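Local coordinates for protein GH3 beta-N-acetylglucosaminidase (Paenibacillaceae, PDB 6K5J) that hydrolyses terminal beta-linked N-acetylglucosamine residues from oligosaccharides, as a glycoside hydrolase family 3 beta-N-acetylglucosaminidase, at residues V96-P100 and V365-S369; A104-D110 and I368-T374; G87-E93 and V406-K410; L479-R485 and T498-E504. All coordinates share one frame. Residues are numbered along the deposited sequence.

Contact 1: residues V96-P100 and V365-S369; sequences VTVVP and VERIS
This contact belongs to the interface between the two domains of a family 3 glycoside hydrolase. A loop of the N-terminal barrel domain, V96-P100, lies against helix 359-372, which leads into the edge strand of the alpha/beta domain. The loop runs extended from T97 to P100 (phi/psi from -71/131 through -99/143 to -58/148) without forming a regular strand, whereas V365-S369 is helical throughout, closed by the S369 N to V365 O bond of 3.1 Å. The backbones come closest at V99 and V365, with CA atoms 6.3 Å apart.

P100 and V365 form the heart of the contact, and both point their CA-to-CB bonds at the opposite segment. P100 CD rests 3.7 Å from V365 CB. V365, in the m rotamer, also brings CG1 to 4.3 Å from V99 CG2 and 4.1 Å from T97 CG2, while its CG2 lies 4.0 Å from V98 O. One helical turn further on, I368 places CG2 3.9 Å from P100 CG. No hydrogen bond crosses between the segments. The hydroxyls are engaged elsewhere: T97 OG1 with E124 of helix 111-127, and S369 OG with S508 of helix 507-517. The m rotamer of S369 nevertheless sets its OG atom 3.7 Å from P100 CG, the ring atom nearest to it.

Contact 2: residues A104-D110 and I368-T374; sequences ALGAAGD and ISEKSIT
Helix 104-108 crosses helix 368-372 at 70°, their axes 7.9 Å apart, and the backbones almost touch at A108 and S372 (CA to CA 4.3 Å). The small side chains of A104, A107, A108 and S372 permit this. A108 CB also lies 3.8 Å from K371 CB, and A108 CA makes a CA-H...O contact of 3.5 Å with K371 O. S372 takes the t rotamer, which directs OG to A104 O for a 2.7 Å hydrogen bond; that carbonyl also accepts A108 N at 3.3 Å. L105 and I368, both mt, meet through L105 CD2 and I368 CG2 at 3.7 Å. K371 starts out sideways, then turns at chi3 (85°, p) so that NZ forms a 3.1 Å salt bridge with D110 OD2. D110 (chi1 t) is an N-cap, its OD1 bonded to E112 N, and follows G109, whose positive phi (81°) ends the first helix. Beyond the second helix, T374 in m donates OG1 to S372 O (2.8 Å) and has Y503 OH as a further partner, leaving OG1 3.7 Å from A107 CB. Such close, alanine-lined helix crossing here joins the barrel domain to the alpha/beta domain of the family 3 hydrolase fold.

Contact 3: residues G87-E93 and V406-K410; sequences GMVTRLE and VLPRK
Loop G87-E93, after strand 79-81 of the barrel domain, and loop V406-K410, after strand 390-396 of the alpha/beta domain, are bridged mainly by the side chains of L407 and R409; the nearest CA atoms, of M88 and L407, are 9.0 Å apart. The direct hydrogen bond runs from R409 NH2 to the main-chain G87 O (3.3 Å, 145° at the hydrogen), G87 having phi/psi of 53/-107. One water supplements it, donating to G87 O (2.9 Å) and T90 OG1 (2.8 Å) and accepting from R409 NH1 (2.9 Å). M88, all m, curls its SD to 3.8 Å from R409 NH2, at the edge of the guanidinium. Packing falls to L407, whose chi2 of 33° is off-rotamer: CD1 presses to 3.1 Å from E93 OE2, and CD2 lies 4.0 Å from T90 OG1. T90 OG1 donates a very short bond to E93 OE1 (2.5 Å), an oxygen also paired with R50. With NE on N505, R409 bridges the loops directly and through water beside a packed leucine, so the contact is mixed.

Contact 4: residues L479-R485 and T498-E504; sequences LIVASAR and TFFAAYE
Strands 479-483 and 499-501 run parallel, 19° between their directions and 4.5 Å between axes, pairing V481 with F499, A482 with F500 and S483 with A501. Four backbone hydrogen bonds join them: V481 N to T498 O (3.0 Å), F500 N to V481 O, S483 N to F500 O and A502 N to S483 O (each 2.8 Å). The amides of I480, A482 and A484 belong to the opposite edge, facing strand 450-455. At one end a water spans L479 O and T498 OG1, 2.7 Å from each. At the other, a second water takes protons from S483 OG (2.9 Å; chi1 p) and Y503 N (2.9 Å) and donates to R485 O (2.7 Å); Y503 has positive phi (68°), and its CA makes a 3.4 Å CA-H...O contact with R485 O. The charged ends turn elsewhere: R485 to D404, V403 O and Y456, E504 to T506 and G101 N, while Y503 OH bonds T374. One sheet face carries V481 and F499 (CG1 to CD2 3.8 Å); on the other, A482 CB meets F500 CB at 4.1 Å, and F500 CE1 touches I480 CG2 at 3.7 Å. With F500 also edge-to-face against F382 and packed against helix 507-517, this parallel pair forms part of the central mixed sheet of the alpha/beta sandwich domain of family 3 hydrolases.

Contacts 1 and 2 share helix 359-372, with I368 and S369; both are buried and bring barrel-domain segments against it, but contact 1 is apolar and contact 2 adds a hydrogen bond and a salt bridge. Contact 3 also joins the two domains, yet is only partly buried and mixed, with an arginine hydrogen bond and a water bridge beside a packed leucine. Contact 4, the largest and built on backbone hydrogen bonds, lies within the alpha/beta domain. It meets the others: T374 O pairs with A501 N at 2.8 Å, P100 CA lies 3.3 Å from E504 OE2, and M88 SD sits 3.6 Å from E504 CA. Contacts 1 and 3 are linked by V99 O and G87 N, 2.7 Å apart.

Contact 1: residues V96-P100 and V365-S369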
loop_
_atom_site.group_PDB
_atom_site.type_symbol
_atom_site.label_atom_id
_atom_site.label_comp_id
_atom_site.label_asym_id
_atom_site.label_seq_id
_atom_site.Cartn_x
_atom_site.Cartn_y
_atom_site.Cartn_z
ATOM N N VAL A 96 12.104 8.696 8.317
ATOM C CA VAL A 96 11.731 7.341 8.698
ATOM C C VAL A 96 12.420 6.373 7.746
ATOM O O VAL A 96 12.918 6.756 6.686
ATOM C CB VAL A 96 10.200 7.113 8.692
ATOM C CG1 VAL A 96 9.516 8.140 9.590
ATOM C CG2 VAL A 96 9.650 7.196 7.276
ATOM N N THR A 97 12.464 5.107 8.159
ATOM C CA THR A 97 13.055 4.059 7.337
ATOM C C THR A 97 12.153 3.765 6.151
ATOM O O THR A 97 10.952 3.545 6.322
ATOM C CB THR A 97 13.235 2.783 8.161
ATOM O OG1 THR A 97 13.943 3.088 9.365
ATOM C CG2 THR A 97 14.003 1.721 7.384
ATOM N N VAL A 98 12.731 3.720 4.953
ATOM C CA VAL A 98 12.001 3.258 3.778
ATOM C C VAL A 98 12.136 1.738 3.757
ATOM O O VAL A 98 13.230 1.201 3.575
ATOM C CB VAL A 98 12.522 3.906 2.490
ATOM C CG1 VAL A 98 11.741 3.393 1.278
ATOM C CG2 VAL A 98 12.386 5.411 2.585
ATOM N N VAL A 99 11.029 1.046 3.987
ATOM C CA VAL A 99 11.019 -0.394 4.201
ATOM C C VAL A 99 10.628 -1.056 2.880
ATOM O O VAL A 99 9.785 -0.509 2.160
ATOM C CB VAL A 99 10.051 -0.724 5.349
ATOM C CG1 VAL A 99 9.694 -2.170 5.384
ATOM C CG2 VAL A 99 10.655 -0.253 6.691
ATOM N N PRO A 100 11.195 -2.213 2.524
ATOM C CA PRO A 100 10.752 -2.912 1.307
ATOM C C PRO A 100 9.270 -3.244 1.350
ATOM O O PRO A 100 8.699 -3.512 2.410
ATOM C CB PRO A 100 11.594 -4.190 1.306
ATOM C CG PRO A 100 12.799 -3.843 2.091
ATOM C CD PRO A 100 12.322 -2.907 3.166
ATOM N N VAL A 365 17.155 -3.535 6.462
ATOM C CA VAL A 365 16.323 -3.554 5.258
ATOM C C VAL A 365 17.191 -3.705 4.012
ATOM O O VAL A 365 16.748 -4.281 3.011
ATOM C CB VAL A 365 15.404 -2.311 5.165
ATOM C CG1 VAL A 365 14.453 -2.230 6.365
ATOM C CG2 VAL A 365 16.189 -1.044 5.015
ATOM N N GLU A 366 18.430 -3.206 4.048
ATOM C CA GLU A 366 19.365 -3.476 2.956
ATOM C C GLU A 366 19.581 -4.976 2.773
ATOM O O GLU A 366 19.594 -5.485 1.645
ATOM C CB GLU A 366 20.694 -2.761 3.221
ATOM C CG GLU A 366 20.615 -1.263 2.913
ATOM C CD GLU A 366 21.864 -0.500 3.295
ATOM O OE1 GLU A 366 22.776 -1.098 3.919
ATOM O OE2 GLU A 366 21.924 0.709 2.968
ATOM N N ARG A 367 19.716 -5.706 3.875
ATOM C CA ARG A 367 19.916 -7.144 3.763
ATOM C C ARG A 367 18.672 -7.845 3.232
ATOM O O ARG A 367 18.789 -8.855 2.529
ATOM C CB ARG A 367 20.357 -7.702 5.111
ATOM C CG ARG A 367 21.761 -7.225 5.472
ATOM C CD ARG A 367 22.290 -7.847 6.771
ATOM N NE ARG A 367 23.360 -7.003 7.277
ATOM C CZ ARG A 367 23.244 -6.205 8.329
ATOM N NH1 ARG A 367 22.107 -6.166 9.011
ATOM N NH2 ARG A 367 24.267 -5.448 8.694
ATOM N N ILE A 368 17.482 -7.315 3.524
ATOM C CA ILE A 368 16.253 -7.854 2.939
ATOM C C ILE A 368 16.275 -7.715 1.420
ATOM O O ILE A 368 16.005 -8.673 0.685
ATOM C CB ILE A 368 15.019 -7.157 3.542
ATOM C CG1 ILE A 368 14.900 -7.450 5.043
ATOM C CG2 ILE A 368 13.755 -7.567 2.816
ATOM C CD1 ILE A 368 13.702 -6.789 5.667
ATOM N N SER A 369 16.592 -6.516 0.923
ATOM C CA SER A 369 16.550 -6.291 -0.518
ATOM C C SER A 369 17.601 -7.111 -1.253
ATOM O O SER A 369 17.383 -7.489 -2.408
ATOM C CB SER A 369 16.737 -4.802 -0.827
ATOM O OG SER A 369 15.785 -4.013 -0.139
#

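Contact 2: residues A104-D110 and I368-T374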
loop_
_atom_site.group_PDB
_atom_site.type_symbol
_atom_site.label_atom_id
_atom_site.label_comp_id
_atom_site.label_asym_id
_atom_site.label_seq_id
_atom_site.Cartn_x
_atom_site.Cartn_y
_atom_site.Cartn_z
ATOM N N ALA A 104 8.468 -7.194 -3.091
ATOM C CA ALA A 104 9.892 -7.362 -2.807
ATOM C C ALA A 104 10.103 -8.377 -1.686
ATOM O O ALA A 104 10.983 -9.247 -1.774
ATOM C CB ALA A 104 10.517 -6.010 -2.445
ATOM N N LEU A 105 9.278 -8.309 -0.640
ATOM C CA LEU A 105 9.378 -9.284 0.443
ATOM C C LEU A 105 8.999 -10.683 -0.039
ATOM O O LEU A 105 9.610 -11.674 0.375
ATOM C CB LEU A 105 8.485 -8.860 1.617
ATOM C CG LEU A 105 8.984 -7.666 2.451
ATOM C CD1 LEU A 105 7.847 -7.054 3.288
ATOM C CD2 LEU A 105 10.147 -8.096 3.349
ATOM N N GLY A 106 7.983 -10.780 -0.900
ATOM C CA GLY A 106 7.587 -12.078 -1.434
ATOM C C GLY A 106 8.690 -12.752 -2.230
ATOM O O GLY A 106 8.883 -13.969 -2.133
ATOM N N ALA A 107 9.436 -11.972 -3.021
ATOM C CA ALA A 107 10.537 -12.545 -3.799
ATOM C C ALA A 107 11.680 -13.023 -2.913
ATOM O O ALA A 107 12.399 -13.957 -3.288
ATOM C CB ALA A 107 11.071 -11.532 -4.809
ATOM N N ALA A 108 11.894 -12.383 -1.761
ATOM C CA ALA A 108 12.883 -12.895 -0.812
ATOM C C ALA A 108 12.397 -14.175 -0.130
ATOM O O ALA A 108 13.214 -15.009 0.279
ATOM C CB ALA A 108 13.222 -11.816 0.224
ATOM N N GLY A 109 11.081 -14.342 0.007
ATOM C CA GLY A 109 10.481 -15.604 0.404
ATOM C C GLY A 109 10.489 -15.914 1.885
ATOM O O GLY A 109 10.147 -17.042 2.261
ATOM N N ASP A 110 10.843 -14.959 2.743
ATOM C CA ASP A 110 11.145 -15.236 4.149
ATOM C C ASP A 110 10.126 -14.530 5.038
ATOM O O ASP A 110 10.091 -13.297 5.089
ATOM C CB ASP A 110 12.571 -14.789 4.471
ATOM C CG ASP A 110 13.047 -15.252 5.834
ATOM O OD1 ASP A 110 12.205 -15.564 6.703
ATOM O OD2 ASP A 110 14.279 -15.303 6.042
ATOM N N ILE A 368 17.482 -7.315 3.524
ATOM C CA ILE A 368 16.253 -7.854 2.939
ATOM C C ILE A 368 16.275 -7.715 1.420
ATOM O O ILE A 368 16.005 -8.673 0.685
ATOM C CB ILE A 368 15.019 -7.157 3.542
ATOM C CG1 ILE A 368 14.900 -7.450 5.043
ATOM C CG2 ILE A 368 13.755 -7.567 2.816
ATOM C CD1 ILE A 368 13.702 -6.789 5.667
ATOM N N SER A 369 16.592 -6.516 0.923
ATOM C CA SER A 369 16.550 -6.291 -0.518
ATOM C C SER A 369 17.601 -7.111 -1.253
ATOM O O SER A 369 17.383 -7.489 -2.408
ATOM C CB SER A 369 16.737 -4.802 -0.827
ATOM O OG SER A 369 15.785 -4.013 -0.139
ATOM N N GLU A 370 18.749 -7.382 -0.616
ATOM C CA GLU A 370 19.744 -8.259 -1.240
ATOM C C GLU A 370 19.164 -9.633 -1.557
ATOM O O GLU A 370 19.586 -10.276 -2.525
ATOM C CB GLU A 370 20.978 -8.409 -0.340
ATOM C CG GLU A 370 21.783 -7.113 -0.153
ATOM C CD GLU A 370 23.038 -7.301 0.700
ATOM O OE1 GLU A 370 23.421 -8.457 0.969
ATOM O OE2 GLU A 370 23.638 -6.284 1.101
ATOM N N LYS A 371 18.211 -10.108 -0.749
ATOM C CA LYS A 371 17.589 -11.407 -0.985
ATOM C C LYS A 371 16.456 -11.354 -2.003
ATOM O O LYS A 371 15.976 -12.411 -2.425
ATOM C CB LYS A 371 17.044 -11.986 0.336
ATOM C CG LYS A 371 18.111 -12.476 1.309
ATOM C CD LYS A 371 17.492 -13.019 2.614
ATOM C CE LYS A 371 17.071 -14.489 2.496
ATOM N NZ LYS A 371 16.245 -14.966 3.665
ATOM N N SER A 372 16.032 -10.161 -2.411
ATOM C CA SER A 372 14.825 -9.961 -3.203
ATOM C C SER A 372 15.086 -9.886 -4.707
ATOM O O SER A 372 14.299 -10.435 -5.487
ATOM C CB SER A 372 14.120 -8.678 -2.716
ATOM O OG SER A 372 12.927 -8.413 -3.426
ATOM N N ILE A 373 16.181 -9.241 -5.135
ATOM C CA ILE A 373 16.441 -9.044 -6.563
ATOM C C ILE A 373 16.375 -10.371 -7.301
ATOM O O ILE A 373 16.984 -11.365 -6.887
ATOM C CB ILE A 373 17.810 -8.372 -6.784
ATOM C CG1 ILE A 373 17.940 -7.100 -5.922
ATOM C CG2 ILE A 373 18.003 -8.100 -8.282
ATOM C CD1 ILE A 373 16.920 -6.001 -6.253
ATOM N N THR A 374 15.651 -10.376 -8.418
ATOM C CA THR A 374 15.322 -11.587 -9.155
ATOM C C THR A 374 15.783 -11.455 -10.599
ATOM O O THR A 374 15.660 -10.389 -11.200
ATOM C CB THR A 374 13.810 -11.828 -9.091
ATOM O OG1 THR A 374 13.415 -11.889 -7.712
ATOM C CG2 THR A 374 13.423 -13.118 -9.801
HETATM O O HOH W 1 15.894 -15.249 -1.204
#

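Contact 3: residues G87-E93 and V406-K410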
loop_
_atom_site.group_PDB
_atom_site.type_symbol
_atom_site.label_atom_id
_atom_site.label_comp_id
_atom_site.label_asym_id
_atom_site.label_seq_id
_atom_site.Cartn_x
_atom_site.Cartn_y
_atom_site.Cartn_z
ATOM N N GLY A 87 7.537 -0.142 0.701
ATOM C CA GLY A 87 7.930 -0.127 -0.699
ATOM C C GLY A 87 7.319 0.972 -1.566
ATOM O O GLY A 87 7.685 2.136 -1.436
ATOM N N MET A 88 6.383 0.628 -2.452
ATOM C CA MET A 88 5.857 1.622 -3.386
ATOM C C MET A 88 4.604 2.336 -2.879
ATOM O O MET A 88 4.082 3.207 -3.582
ATOM C CB MET A 88 5.582 0.981 -4.758
ATOM C CG MET A 88 6.849 0.465 -5.464
ATOM S SD MET A 88 8.147 1.734 -5.641
ATOM C CE MET A 88 7.423 2.777 -6.879
ATOM N N VAL A 89 4.108 2.026 -1.683
ATOM C CA VAL A 89 2.966 2.744 -1.114
ATOM C C VAL A 89 3.383 3.178 0.287
ATOM O O VAL A 89 3.250 2.428 1.258
ATOM C CB VAL A 89 1.674 1.913 -1.092
ATOM C CG1 VAL A 89 0.567 2.666 -0.365
ATOM C CG2 VAL A 89 1.206 1.614 -2.503
ATOM N N THR A 90 3.923 4.386 0.392
ATOM C CA THR A 90 4.164 5.029 1.672
ATOM C C THR A 90 3.676 6.468 1.573
ATOM O O THR A 90 3.586 7.036 0.480
ATOM C CB THR A 90 5.656 5.009 2.072
ATOM O OG1 THR A 90 6.423 5.677 1.069
ATOM C CG2 THR A 90 6.183 3.570 2.238
ATOM N N ARG A 91 3.338 7.052 2.724
ATOM C CA ARG A 91 2.931 8.450 2.782
ATOM C C ARG A 91 3.979 9.352 3.404
ATOM O O ARG A 91 3.894 10.575 3.247
ATOM C CB ARG A 91 1.631 8.608 3.581
ATOM C CG ARG A 91 0.527 7.718 3.112
ATOM C CD ARG A 91 0.109 8.073 1.709
ATOM N NE ARG A 91 -1.132 7.391 1.396
ATOM C CZ ARG A 91 -1.474 6.972 0.188
ATOM N NH1 ARG A 91 -0.676 7.167 -0.865
ATOM N NH2 ARG A 91 -2.623 6.349 0.043
ATOM N N LEU A 92 4.945 8.774 4.113
ATOM C CA LEU A 92 6.035 9.512 4.735
ATOM C C LEU A 92 7.321 8.733 4.518
ATOM O O LEU A 92 7.400 7.557 4.876
ATOM C CB LEU A 92 5.780 9.716 6.235
ATOM C CG LEU A 92 6.933 10.395 6.985
ATOM C CD1 LEU A 92 7.154 11.822 6.476
ATOM C CD2 LEU A 92 6.667 10.378 8.482
ATOM N N GLU A 93 8.322 9.391 3.933
ATOM C CA GLU A 93 9.672 8.859 3.877
ATOM C C GLU A 93 10.701 9.754 4.555
ATOM O O GLU A 93 11.780 9.268 4.898
ATOM C CB GLU A 93 10.101 8.625 2.416
ATOM C CG GLU A 93 9.096 7.819 1.591
ATOM C CD GLU A 93 7.908 8.651 1.141
ATOM O OE1 GLU A 93 6.766 8.145 1.183
ATOM O OE2 GLU A 93 8.099 9.824 0.764
ATOM N N VAL A 406 3.770 10.708 -7.136
ATOM C CA VAL A 406 4.979 11.489 -7.384
ATOM C C VAL A 406 5.831 11.425 -6.121
ATOM O O VAL A 406 5.510 12.049 -5.104
ATOM C CB VAL A 406 4.657 12.936 -7.767
ATOM C CG1 VAL A 406 5.949 13.709 -7.987
ATOM C CG2 VAL A 406 3.775 12.971 -9.018
ATOM N N LEU A 407 6.916 10.661 -6.187
ATOM C CA LEU A 407 7.693 10.284 -5.012
ATOM C C LEU A 407 9.153 10.257 -5.434
ATOM O O LEU A 407 9.683 9.210 -5.831
ATOM C CB LEU A 407 7.235 8.929 -4.470
ATOM C CG LEU A 407 7.867 8.373 -3.196
ATOM C CD1 LEU A 407 8.223 9.521 -2.280
ATOM C CD2 LEU A 407 6.907 7.401 -2.518
ATOM N N PRO A 408 9.838 11.400 -5.369
ATOM C CA PRO A 408 11.219 11.456 -5.863
ATOM C C PRO A 408 12.140 10.599 -5.009
ATOM O O PRO A 408 11.968 10.487 -3.793
ATOM C CB PRO A 408 11.576 12.943 -5.762
ATOM C CG PRO A 408 10.720 13.448 -4.640
ATOM C CD PRO A 408 9.432 12.657 -4.711
ATOM N N ARG A 409 13.106 9.970 -5.672
ATOM C CA ARG A 409 14.083 9.106 -5.023
ATOM C C ARG A 409 15.473 9.668 -5.279
ATOM O O ARG A 409 15.879 9.813 -6.436
ATOM C CB ARG A 409 13.981 7.668 -5.544
ATOM C CG ARG A 409 12.582 7.065 -5.434
ATOM C CD ARG A 409 12.244 6.605 -4.008
ATOM N NE ARG A 409 11.181 5.601 -4.028
ATOM C CZ ARG A 409 10.492 5.191 -2.965
ATOM N NH1 ARG A 409 10.731 5.693 -1.753
ATOM N NH2 ARG A 409 9.548 4.274 -3.119
ATOM N N LYS A 410 16.203 9.966 -4.203
ATOM C CA LYS A 410 17.588 10.411 -4.350
ATOM C C LYS A 410 18.548 9.239 -4.552
ATOM O O LYS A 410 19.492 9.332 -5.347
ATOM C CB LYS A 410 18.006 11.228 -3.126
ATOM C CG LYS A 410 19.411 11.812 -3.232
ATOM C CD LYS A 410 19.956 12.183 -1.865
ATOM C CE LYS A 410 20.982 11.167 -1.378
ATOM N NZ LYS A 410 22.358 11.528 -1.823
HETATM O O HOH W 2 8.714 4.500 -0.029
#

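Contact 4: residues L479-R485 and T498-E504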
loop_
_atom_site.group_PDB
_atom_site.type_symbol
_atom_site.label_atom_id
_atom_site.label_comp_id
_atom_site.label_asym_id
_atom_site.label_seq_id
_atom_site.Cartn_x
_atom_site.Cartn_y
_atom_site.Cartn_z
ATOM N N LEU A 479 22.331 -4.104 -23.457
ATOM C CA LEU A 479 21.204 -3.584 -22.690
ATOM C C LEU A 479 20.841 -4.549 -21.566
ATOM O O LEU A 479 20.664 -5.747 -21.808
ATOM C CB LEU A 479 19.991 -3.378 -23.595
ATOM C CG LEU A 479 18.675 -3.033 -22.881
ATOM C CD1 LEU A 479 18.767 -1.639 -22.291
ATOM C CD2 LEU A 479 17.501 -3.136 -23.858
ATOM N N ILE A 480 20.736 -4.024 -20.346
ATOM C CA ILE A 480 20.123 -4.718 -19.217
ATOM C C ILE A 480 18.872 -3.939 -18.824
ATOM O O ILE A 480 18.906 -2.709 -18.735
ATOM C CB ILE A 480 21.082 -4.819 -18.011
ATOM C CG1 ILE A 480 22.297 -5.689 -18.335
ATOM C CG2 ILE A 480 20.359 -5.354 -16.760
ATOM C CD1 ILE A 480 23.416 -5.565 -17.285
ATOM N N VAL A 481 17.776 -4.643 -18.565
ATOM C CA VAL A 481 16.559 -4.021 -18.050
ATOM C C VAL A 481 16.329 -4.525 -16.628
ATOM O O VAL A 481 16.437 -5.727 -16.360
ATOM C CB VAL A 481 15.351 -4.307 -18.959
ATOM C CG1 VAL A 481 14.085 -3.615 -18.423
ATOM C CG2 VAL A 481 15.643 -3.833 -20.373
ATOM N N ALA A 482 16.038 -3.604 -15.716
ATOM C CA ALA A 482 15.698 -3.929 -14.338
ATOM C C ALA A 482 14.394 -3.223 -14.009
ATOM O O ALA A 482 14.333 -1.991 -14.039
ATOM C CB ALA A 482 16.811 -3.501 -13.377
ATOM N N SER A 483 13.349 -3.993 -13.723
ATOM C CA SER A 483 12.054 -3.404 -13.427
ATOM C C SER A 483 12.025 -2.959 -11.973
ATOM O O SER A 483 12.408 -3.719 -11.073
ATOM C CB SER A 483 10.918 -4.392 -13.716
ATOM O OG SER A 483 11.160 -5.658 -13.120
ATOM N N ALA A 484 11.583 -1.722 -11.751
ATOM C CA ALA A 484 11.489 -1.140 -10.417
ATOM C C ALA A 484 10.046 -0.917 -9.987
ATOM O O ALA A 484 9.797 -0.223 -8.991
ATOM C CB ALA A 484 12.267 0.177 -10.352
ATOM N N ARG A 485 9.084 -1.459 -10.729
ATOM C CA ARG A 485 7.765 -1.656 -10.153
ATOM C C ARG A 485 7.270 -3.048 -10.546
ATOM O O ARG A 485 7.889 -4.035 -10.136
ATOM C CB ARG A 485 6.801 -0.530 -10.546
ATOM C CG ARG A 485 5.575 -0.536 -9.625
ATOM C CD ARG A 485 4.884 0.814 -9.467
ATOM N NE ARG A 485 3.725 0.643 -8.588
ATOM C CZ ARG A 485 3.288 1.539 -7.704
ATOM N NH1 ARG A 485 3.895 2.713 -7.568
ATOM N NH2 ARG A 485 2.231 1.256 -6.951
ATOM N N THR A 498 18.292 -9.548 -21.107
ATOM C CA THR A 498 18.603 -9.638 -19.683
ATOM C C THR A 498 17.600 -8.787 -18.924
ATOM O O THR A 498 17.534 -7.574 -19.143
ATOM C CB THR A 498 20.027 -9.153 -19.392
ATOM O OG1 THR A 498 20.945 -9.826 -20.261
ATOM C CG2 THR A 498 20.409 -9.422 -17.941
ATOM N N PHE A 499 16.829 -9.419 -18.033
ATOM C CA PHE A 499 15.748 -8.743 -17.319
ATOM C C PHE A 499 15.789 -9.127 -15.848
ATOM O O PHE A 499 15.724 -10.315 -15.511
ATOM C CB PHE A 499 14.381 -9.093 -17.924
ATOM C CG PHE A 499 13.229 -8.355 -17.288
ATOM C CD1 PHE A 499 12.615 -8.858 -16.144
ATOM C CD2 PHE A 499 12.767 -7.159 -17.826
ATOM C CE1 PHE A 499 11.554 -8.175 -15.536
ATOM C CE2 PHE A 499 11.708 -6.471 -17.239
ATOM C CZ PHE A 499 11.087 -6.992 -16.078
ATOM N N PHE A 500 15.863 -8.123 -14.981
ATOM C CA PHE A 500 15.809 -8.283 -13.533
ATOM C C PHE A 500 14.512 -7.687 -13.002
ATOM O O PHE A 500 13.944 -6.771 -13.600
ATOM C CB PHE A 500 16.981 -7.569 -12.844
ATOM C CG PHE A 500 18.329 -8.164 -13.136
ATOM C CD1 PHE A 500 19.060 -7.743 -14.245
ATOM C CD2 PHE A 500 18.880 -9.127 -12.288
ATOM C CE1 PHE A 500 20.304 -8.275 -14.516
ATOM C CE2 PHE A 500 20.123 -9.670 -12.558
ATOM C CZ PHE A 500 20.841 -9.241 -13.676
ATOM N N ALA A 501 14.073 -8.174 -11.838
ATOM C CA ALA A 501 12.980 -7.546 -11.105
ATOM C C ALA A 501 13.483 -7.081 -9.746
ATOM O O ALA A 501 14.085 -7.863 -8.999
ATOM C CB ALA A 501 11.783 -8.496 -10.932
ATOM N N ALA A 502 13.216 -5.816 -9.421
ATOM C CA ALA A 502 13.456 -5.291 -8.084
ATOM C C ALA A 502 12.182 -4.983 -7.313
ATOM O O ALA A 502 12.259 -4.751 -6.098
ATOM C CB ALA A 502 14.320 -4.016 -8.148
ATOM N N TYR A 503 11.025 -4.947 -7.977
ATOM C CA TYR A 503 9.692 -4.807 -7.383
ATOM C C TYR A 503 9.438 -3.441 -6.750
ATOM O O TYR A 503 8.356 -3.228 -6.174
ATOM C CB TYR A 503 9.414 -5.912 -6.345
ATOM C CG TYR A 503 9.781 -7.287 -6.860
ATOM C CD1 TYR A 503 8.924 -7.980 -7.707
ATOM C CD2 TYR A 503 11.006 -7.877 -6.537
ATOM C CE1 TYR A 503 9.256 -9.232 -8.200
ATOM C CE2 TYR A 503 11.350 -9.126 -7.033
ATOM C CZ TYR A 503 10.463 -9.800 -7.856
ATOM O OH TYR A 503 10.793 -11.047 -8.352
ATOM N N GLU A 504 10.384 -2.510 -6.829
ATOM C CA GLU A 504 10.247 -1.189 -6.221
ATOM C C GLU A 504 11.500 -0.398 -6.579
ATOM O O GLU A 504 12.493 -0.960 -7.054
ATOM C CB GLU A 504 10.059 -1.257 -4.702
ATOM C CG GLU A 504 11.189 -1.964 -3.998
ATOM C CD GLU A 504 10.869 -2.263 -2.554
ATOM O OE1 GLU A 504 9.691 -2.555 -2.241
ATOM O OE2 GLU A 504 11.804 -2.199 -1.733
HETATM O O HOH W 3 22.070 -7.996 -21.921
HETATM O O HOH W 4 9.937 -5.709 -10.534
#